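Local coordinates for NAD(+) phosphorylase MbcT (Mycobacterium tuberculosis, PDB 6FKG), which degrades NAD(+) by phosphorolysis, releasing nicotinamide and ADP-ribose 1''-phosphate, and as a toxin causes cell death unless its antitoxin MbcA neutralises it, at residues R47-P50 against P55-Y58; A134-H139 against V155-Q160. All blocks are in the same frame, centred on the assembly; numbering follows the deposited sequence.

Both contacts belong to the RES domain and meet on one sheet, in which strands 56-60 and 150-156 run antiparallel; the carbonyl of Pro55 and the amide of Ala157 probably share a hydrogen bond that joins the two contacts directly. Both are buried. Contact 1 lies deeper, its centre about 7 Å from the centre of the chain, and is polar: a tyrosine hydroxyl links a loop to a strand. Contact 2, with its centre about 13 Å from that of the chain, is nearer the surface and depends on apolar packing of a tryptophan, itself partly exposed, against the end of a strand. Helix 126-137 supplies one side of contact 2 and flanks contact 1, and the antitoxin MbcA touches both.

Contact 1 of 2, residues R47-P50 against P55-Y58; sequences RWNP and PAIY
Tyr58 reaches from strand 56-60 to the loop 47-50 with the far half of its ring and its hydroxyl. Its CB points toward the loop, and with CG anti to the carbonyl carbon (chi1 -74°) the ring extends to the backbone of Trp48. On one side Tyr58 CE2 lies at the edge of the indole, near its plane, 4.0 Å from Trp48 CD1, the two side chains crossing at about a right angle. On the other, Tyr58 CE1 comes within 3.4 Å of Asn49 OD1, which lies in the plane of the phenol.

At the tip the hydroxyl does two jobs. It accepts a bent hydrogen bond from the backbone amide, Trp48 N to Tyr58 OH 2.9 Å (138° at the hydrogen), and donates a short one to the amide oxygen, Tyr58 OH to Asn49 OD1 2.6 Å, in the carbonyl plane and on a lone pair. A phenol suits this buried place because its ring packs against apolar atoms while its oxygen both gives and takes a bond. Asparagine suits the other side: OD1 accepts from the tyrosine, while Asn49 ND2 donates to Ala41 O and, at 2.9 Å, to Pro50 O. Ala56 is small enough to sit beside it, Ala56 CB 3.9 Å from Asn49 CG.

Arg47 forms a salt bridge with the C-terminal carboxylate of Val115 of the MbcA chain, whose Phe114 meets the Tyr58 ring, consistent with the antitoxin blocking the active site. Within the chain, helix 39-44 packs on Tyr58 through Ala41, helix 126-137 on Trp48 through Cys128, and strand 150-156 on both through Val154.

Contact 2 of 2, residues A134-H139 against V155-Q160; sequences AAWFLH and VTAYEQ
The indole of Trp136 turns the CD1-NE1 side of its five-membered ring to Thr156 and Ala157, where the strand ends: Ala157 CB sits at the ring edge, near its plane, and Thr156 CB approaches obliquely. Beyond these segments the same indole stacks with Phe54, makes a cation-pi contact with Arg161, and meets the ring of Tyr60 of the MbcA chain with planes about 50° apart. Within the RES domain the contact joins the last turn of helix 126-137 to the junction where strand 150-156 gives way to helix 158-161.

Trp136 suits a place at the border of the protein core and the antitoxin, because its broad ring can cover residues of its own chain and still meet MbcA. With CG anti to its own N (chi1 164°), the ring leaves the helix toward the strand end, bringing Trp136 NE1 to 3.8 Å from Ala157 CB and Trp136 CD1 to 4.0 Å from the same methyl. Across the segments these are van der Waals contacts; a methyl is compact enough to lie against the ring edge. Ala157 is also the N-cap residue of helix 158-161, with both backbone angles positive where the chain turns from strand into helix.

Thr156 OG1 lies 4.1 Å from Trp136 CB, the stem of the side chain, while Thr156 CB approaches Trp136 CD1 in the ring; a short, branched side chain suits this place beside the indole. Helix 126-137 finishes in a Schellman motif: His139, at positive phi, is the C-prime residue, and Met140 N bonds back to Ala135 O. The motif's inner bond runs from His139 N to Trp136 O, 3.0 Å, and that same oxygen also accepts from Arg161 NH1.

Contact 1 of 2, residues R47-P50 against P55-Y58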
ATOM      1  N   ARG B  47     -27.164  19.513  -1.460  1.00 30.91           N
ATOM      2  CA  ARG B  47     -27.368  19.403  -2.893  1.00 34.80           C
ATOM      3  C   ARG B  47     -26.565  20.466  -3.634  1.00 35.08           C
ATOM      4  O   ARG B  47     -25.978  20.187  -4.684  1.00 34.28           O
ATOM      5  CB  ARG B  47     -28.852  19.516  -3.275  1.00 34.27           C
ATOM      6  CG  ARG B  47     -29.049  19.468  -4.801  1.00 45.12           C
ATOM      7  CD  ARG B  47     -30.481  19.143  -5.211  1.00 49.18           C
ATOM      8  NE  ARG B  47     -30.946  17.842  -4.720  1.00 39.99           N
ATOM      9  CZ  ARG B  47     -30.864  16.688  -5.381  1.00 42.61           C
ATOM     10  NH1 ARG B  47     -30.328  16.624  -6.600  1.00 41.78           N
ATOM     11  NH2 ARG B  47     -31.331  15.580  -4.818  1.00 39.82           N
ATOM     12  N   TRP B  48     -26.505  21.663  -3.059  1.00 32.43           N
ATOM     13  CA  TRP B  48     -25.865  22.804  -3.706  1.00 31.94           C
ATOM     14  C   TRP B  48     -24.532  23.242  -3.077  1.00 33.63           C
ATOM     15  O   TRP B  48     -24.087  24.354  -3.302  1.00 33.67           O
ATOM     16  CB  TRP B  48     -26.838  23.997  -3.712  1.00 33.90           C
ATOM     17  CG  TRP B  48     -28.046  23.771  -4.586  1.00 32.34           C
ATOM     18  CD1 TRP B  48     -29.261  23.266  -4.207  1.00 33.78           C
ATOM     19  CD2 TRP B  48     -28.141  24.033  -5.996  1.00 32.51           C
ATOM     20  NE1 TRP B  48     -30.108  23.199  -5.303  1.00 34.23           N
ATOM     21  CE2 TRP B  48     -29.440  23.664  -6.407  1.00 33.19           C
ATOM     22  CE3 TRP B  48     -27.250  24.539  -6.950  1.00 34.54           C
ATOM     23  CZ2 TRP B  48     -29.875  23.808  -7.731  1.00 35.10           C
ATOM     24  CZ3 TRP B  48     -27.690  24.679  -8.275  1.00 31.35           C
ATOM     25  CH2 TRP B  48     -28.986  24.316  -8.642  1.00 34.71           C
ATOM     26  N   ASN B  49     -23.891  22.384  -2.294  1.00 31.09           N
ATOM     27  CA  ASN B  49     -22.545  22.716  -1.808  1.00 26.95           C
ATOM     28  C   ASN B  49     -21.721  21.479  -1.543  1.00 26.99           C
ATOM     29  O   ASN B  49     -22.204  20.517  -0.946  1.00 28.70           O
ATOM     30  CB  ASN B  49     -22.591  23.570  -0.520  1.00 28.56           C
ATOM     31  CG  ASN B  49     -23.069  22.789   0.684  1.00 30.30           C
ATOM     32  OD1 ASN B  49     -24.270  22.568   0.846  1.00 28.94           O
ATOM     33  ND2 ASN B  49     -22.133  22.350   1.525  1.00 29.43           N
ATOM     34  N   PRO B  50     -20.455  21.507  -1.972  1.00 31.01           N
ATOM     35  CA  PRO B  50     -19.553  20.421  -1.594  1.00 29.65           C
ATOM     36  C   PRO B  50     -19.285  20.531  -0.098  1.00 27.64           C
ATOM     37  O   PRO B  50     -19.489  21.607   0.476  1.00 32.87           O
ATOM     38  CB  PRO B  50     -18.293  20.711  -2.409  1.00 35.37           C
ATOM     39  CG  PRO B  50     -18.284  22.214  -2.500  1.00 36.80           C
ATOM     40  CD  PRO B  50     -19.741  22.615  -2.632  1.00 31.46           C
ATOM     41  N   PRO B  55     -19.587  26.889   5.341  1.00 32.58           N
ATOM     42  CA  PRO B  55     -20.934  26.695   5.872  1.00 29.55           C
ATOM     43  C   PRO B  55     -21.963  27.100   4.834  1.00 31.70           C
ATOM     44  O   PRO B  55     -21.715  27.982   4.001  1.00 33.11           O
ATOM     45  CB  PRO B  55     -20.993  27.627   7.096  1.00 39.72           C
ATOM     46  CG  PRO B  55     -19.590  28.075   7.348  1.00 40.83           C
ATOM     47  CD  PRO B  55     -18.844  27.944   6.055  1.00 39.19           C
ATOM     48  N   ALA B  56     -23.113  26.445   4.872  1.00 29.34           N
ATOM     49  CA  ALA B  56     -24.207  26.811   3.974  1.00 27.84           C
ATOM     50  C   ALA B  56     -25.533  26.599   4.677  1.00 28.47           C
ATOM     51  O   ALA B  56     -25.675  25.670   5.470  1.00 30.00           O
ATOM     52  CB  ALA B  56     -24.147  25.995   2.672  1.00 27.21           C
ATOM     53  N   ILE B  57     -26.491  27.477   4.378  1.00 25.57           N
ATOM     54  CA  ILE B  57     -27.821  27.456   4.987  1.00 28.49           C
ATOM     55  C   ILE B  57     -28.850  27.267   3.895  1.00 31.43           C
ATOM     56  O   ILE B  57     -28.840  28.000   2.913  1.00 30.91           O
ATOM     57  CB  ILE B  57     -28.160  28.779   5.705  1.00 32.89           C
ATOM     58  CG1 ILE B  57     -27.149  29.115   6.800  1.00 41.78           C
ATOM     59  CG2 ILE B  57     -29.551  28.717   6.306  1.00 42.16           C
ATOM     60  CD1 ILE B  57     -27.431  30.485   7.405  1.00 41.20           C
ATOM     61  N   TYR B  58     -29.761  26.313   4.072  1.00 26.20           N
ATOM     62  CA  TYR B  58     -30.801  26.081   3.080  1.00 24.61           C
ATOM     63  C   TYR B  58     -32.149  26.640   3.550  1.00 30.79           C
ATOM     64  O   TYR B  58     -32.641  26.274   4.621  1.00 32.69           O
ATOM     65  CB  TYR B  58     -30.893  24.580   2.784  1.00 26.81           C
ATOM     66  CG  TYR B  58     -29.735  24.086   1.934  1.00 25.77           C
ATOM     67  CD1 TYR B  58     -28.496  23.814   2.502  1.00 27.07           C
ATOM     68  CD2 TYR B  58     -29.880  23.937   0.554  1.00 29.16           C
ATOM     69  CE1 TYR B  58     -27.424  23.382   1.722  1.00 27.46           C
ATOM     70  CE2 TYR B  58     -28.818  23.509  -0.233  1.00 33.84           C
ATOM     71  CZ  TYR B  58     -27.590  23.245   0.360  1.00 30.76           C
ATOM     72  OH  TYR B  58     -26.535  22.831  -0.416  1.00 29.68           O
TER

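Contact 2 of 2, residues A134-H139 against V155-Q160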
ATOM      1  N   ALA B 134     -18.656  27.147  -7.208  1.00 31.03           N
ATOM      2  CA  ALA B 134     -18.160  28.255  -8.026  1.00 33.78           C
ATOM      3  C   ALA B 134     -18.761  29.595  -7.592  1.00 34.24           C
ATOM      4  O   ALA B 134     -18.064  30.607  -7.567  1.00 33.57           O
ATOM      5  CB  ALA B 134     -18.453  27.996  -9.501  1.00 34.62           C
ATOM      6  N   ALA B 135     -20.049  29.609  -7.256  1.00 30.57           N
ATOM      7  CA  ALA B 135     -20.698  30.854  -6.840  1.00 30.37           C
ATOM      8  C   ALA B 135     -20.036  31.371  -5.569  1.00 34.14           C
ATOM      9  O   ALA B 135     -19.759  32.571  -5.442  1.00 33.28           O
ATOM     10  CB  ALA B 135     -22.204  30.653  -6.618  1.00 30.95           C
ATOM     11  N   TRP B 136     -19.782  30.458  -4.635  1.00 32.70           N
ATOM     12  CA  TRP B 136     -19.106  30.813  -3.387  1.00 30.52           C
ATOM     13  C   TRP B 136     -17.690  31.292  -3.651  1.00 33.63           C
ATOM     14  O   TRP B 136     -17.213  32.263  -3.048  1.00 30.50           O
ATOM     15  CB  TRP B 136     -19.074  29.620  -2.439  1.00 30.27           C
ATOM     16  CG  TRP B 136     -18.080  29.790  -1.306  1.00 31.25           C
ATOM     17  CD1 TRP B 136     -18.274  30.485  -0.139  1.00 30.03           C
ATOM     18  CD2 TRP B 136     -16.749  29.260  -1.244  1.00 32.13           C
ATOM     19  NE1 TRP B 136     -17.135  30.415   0.650  1.00 33.95           N
ATOM     20  CE2 TRP B 136     -16.193  29.661  -0.006  1.00 34.06           C
ATOM     21  CE3 TRP B 136     -15.978  28.463  -2.107  1.00 29.90           C
ATOM     22  CZ2 TRP B 136     -14.901  29.298   0.386  1.00 34.14           C
ATOM     23  CZ3 TRP B 136     -14.688  28.107  -1.716  1.00 34.36           C
ATOM     24  CH2 TRP B 136     -14.167  28.521  -0.479  1.00 33.24           C
ATOM     25  N   PHE B 137     -17.019  30.601  -4.562  1.00 33.36           N
ATOM     26  CA  PHE B 137     -15.658  30.950  -4.935  1.00 32.25           C
ATOM     27  C   PHE B 137     -15.586  32.377  -5.485  1.00 30.88           C
ATOM     28  O   PHE B 137     -14.619  33.092  -5.226  1.00 36.93           O
ATOM     29  CB  PHE B 137     -15.124  29.947  -5.957  1.00 31.81           C
ATOM     30  CG  PHE B 137     -13.722  30.228  -6.396  1.00 41.90           C
ATOM     31  CD1 PHE B 137     -12.655  29.884  -5.587  1.00 38.53           C
ATOM     32  CD2 PHE B 137     -13.472  30.847  -7.610  1.00 49.95           C
ATOM     33  CE1 PHE B 137     -11.356  30.147  -5.980  1.00 47.21           C
ATOM     34  CE2 PHE B 137     -12.180  31.117  -8.006  1.00 49.15           C
ATOM     35  CZ  PHE B 137     -11.119  30.764  -7.189  1.00 45.14           C
ATOM     36  N   LEU B 138     -16.622  32.790  -6.214  1.00 32.80           N
ATOM     37  CA  LEU B 138     -16.710  34.130  -6.804  1.00 36.83           C
ATOM     38  C   LEU B 138     -17.241  35.186  -5.831  1.00 41.23           C
ATOM     39  O   LEU B 138     -17.531  36.312  -6.229  1.00 36.32           O
ATOM     40  CB  LEU B 138     -17.602  34.107  -8.053  1.00 35.01           C
ATOM     41  CG  LEU B 138     -17.023  33.286  -9.203  1.00 37.33           C
ATOM     42  CD1 LEU B 138     -18.071  33.058 -10.296  1.00 39.41           C
ATOM     43  CD2 LEU B 138     -15.785  33.982  -9.761  1.00 41.51           C
ATOM     44  N   HIS B 139     -17.365  34.800  -4.564  1.00 32.76           N
ATOM     45  CA  HIS B 139     -17.812  35.673  -3.486  1.00 31.58           C
ATOM     46  C   HIS B 139     -19.262  36.107  -3.629  1.00 34.43           C
ATOM     47  O   HIS B 139     -19.649  37.156  -3.135  1.00 40.07           O
ATOM     48  CB  HIS B 139     -16.898  36.905  -3.373  1.00 39.68           C
ATOM     49  CG  HIS B 139     -15.572  36.601  -2.756  1.00 49.99           C
ATOM     50  ND1 HIS B 139     -14.598  35.873  -3.407  1.00 49.94           N
ATOM     51  CD2 HIS B 139     -15.066  36.904  -1.537  1.00 53.36           C
ATOM     52  CE1 HIS B 139     -13.547  35.747  -2.619  1.00 54.20           C
ATOM     53  NE2 HIS B 139     -13.802  36.366  -1.479  1.00 59.24           N
ATOM     54  N   VAL B 155     -27.521  29.935   1.211  1.00 26.95           N
ATOM     55  CA  VAL B 155     -26.703  31.062   1.649  1.00 25.76           C
ATOM     56  C   VAL B 155     -25.327  30.551   2.068  1.00 28.43           C
ATOM     57  O   VAL B 155     -25.215  29.723   2.959  1.00 30.42           O
ATOM     58  CB  VAL B 155     -27.358  31.824   2.823  1.00 28.91           C
ATOM     59  CG1 VAL B 155     -26.518  33.038   3.196  1.00 35.63           C
ATOM     60  CG2 VAL B 155     -28.763  32.253   2.445  1.00 35.91           C
ATOM     61  N   THR B 156     -24.280  31.047   1.424  1.00 29.62           N
ATOM     62  CA  THR B 156     -22.966  30.422   1.560  1.00 35.71           C
ATOM     63  C   THR B 156     -22.019  31.319   2.339  1.00 35.09           C
ATOM     64  O   THR B 156     -21.860  32.496   2.005  1.00 38.21           O
ATOM     65  CB  THR B 156     -22.359  30.078   0.173  1.00 39.01           C
ATOM     66  OG1 THR B 156     -22.375  31.236  -0.666  1.00 43.73           O
ATOM     67  CG2 THR B 156     -23.180  28.993  -0.524  1.00 37.92           C
ATOM     68  N   ALA B 157     -21.412  30.753   3.390  1.00 33.15           N
ATOM     69  CA  ALA B 157     -20.477  31.476   4.256  1.00 37.10           C
ATOM     70  C   ALA B 157     -21.086  32.801   4.727  1.00 40.13           C
ATOM     71  O   ALA B 157     -20.469  33.866   4.628  1.00 40.94           O
ATOM     72  CB  ALA B 157     -19.166  31.711   3.537  1.00 36.79           C
ATOM     73  N   TYR B 158     -22.316  32.695   5.221  1.00 37.86           N
ATOM     74  CA  TYR B 158     -23.117  33.798   5.723  1.00 40.13           C
ATOM     75  C   TYR B 158     -22.332  34.760   6.605  1.00 45.84           C
ATOM     76  O   TYR B 158     -22.346  35.977   6.392  1.00 38.64           O
ATOM     77  CB  TYR B 158     -24.311  33.212   6.493  1.00 49.97           C
ATOM     78  CG  TYR B 158     -24.940  34.123   7.504  1.00 52.62           C
ATOM     79  CD1 TYR B 158     -25.002  33.758   8.847  1.00 52.36           C
ATOM     80  CD2 TYR B 158     -25.487  35.346   7.122  1.00 59.66           C
ATOM     81  CE1 TYR B 158     -25.582  34.601   9.788  1.00 65.69           C
ATOM     82  CE2 TYR B 158     -26.070  36.190   8.049  1.00 63.60           C
ATOM     83  CZ  TYR B 158     -26.119  35.816   9.379  1.00 73.12           C
ATOM     84  OH  TYR B 158     -26.705  36.664  10.297  1.00 79.12           O
ATOM     85  N   GLU B 159     -21.639  34.194   7.585  1.00 47.71           N
ATOM     86  CA  GLU B 159     -20.950  34.964   8.616  1.00 53.12           C
ATOM     87  C   GLU B 159     -19.911  35.935   8.047  1.00 48.30           C
ATOM     88  O   GLU B 159     -19.832  37.086   8.478  1.00 49.92           O
ATOM     89  CB  GLU B 159     -20.293  34.005   9.620  1.00 61.16           C
ATOM     90  CG  GLU B 159     -21.276  33.082  10.376  1.00 64.37           C
ATOM     91  CD  GLU B 159     -21.690  31.816   9.597  1.00 69.53           C
ATOM     92  OE1 GLU B 159     -21.441  31.721   8.375  1.00 56.81           O
ATOM     93  OE2 GLU B 159     -22.269  30.902  10.226  1.00 78.55           O
ATOM     94  N   GLN B 160     -19.135  35.471   7.068  1.00 52.65           N
ATOM     95  CA  GLN B 160     -18.058  36.264   6.471  1.00 61.93           C
ATOM     96  C   GLN B 160     -18.534  37.177   5.355  1.00 64.34           C
ATOM     97  O   GLN B 160     -17.906  38.195   5.069  1.00 60.63           O
ATOM     98  CB  GLN B 160     -16.958  35.356   5.904  1.00 56.97           C
ATOM     99  CG  GLN B 160     -15.997  34.812   6.930  1.00 65.90           C
ATOM    100  CD  GLN B 160     -16.632  33.737   7.766  1.00 67.82           C
ATOM    101  OE1 GLN B 160     -17.314  32.852   7.246  1.00 67.18           O
ATOM    102  NE2 GLN B 160     -16.426  33.810   9.075  1.00 68.90           N
TER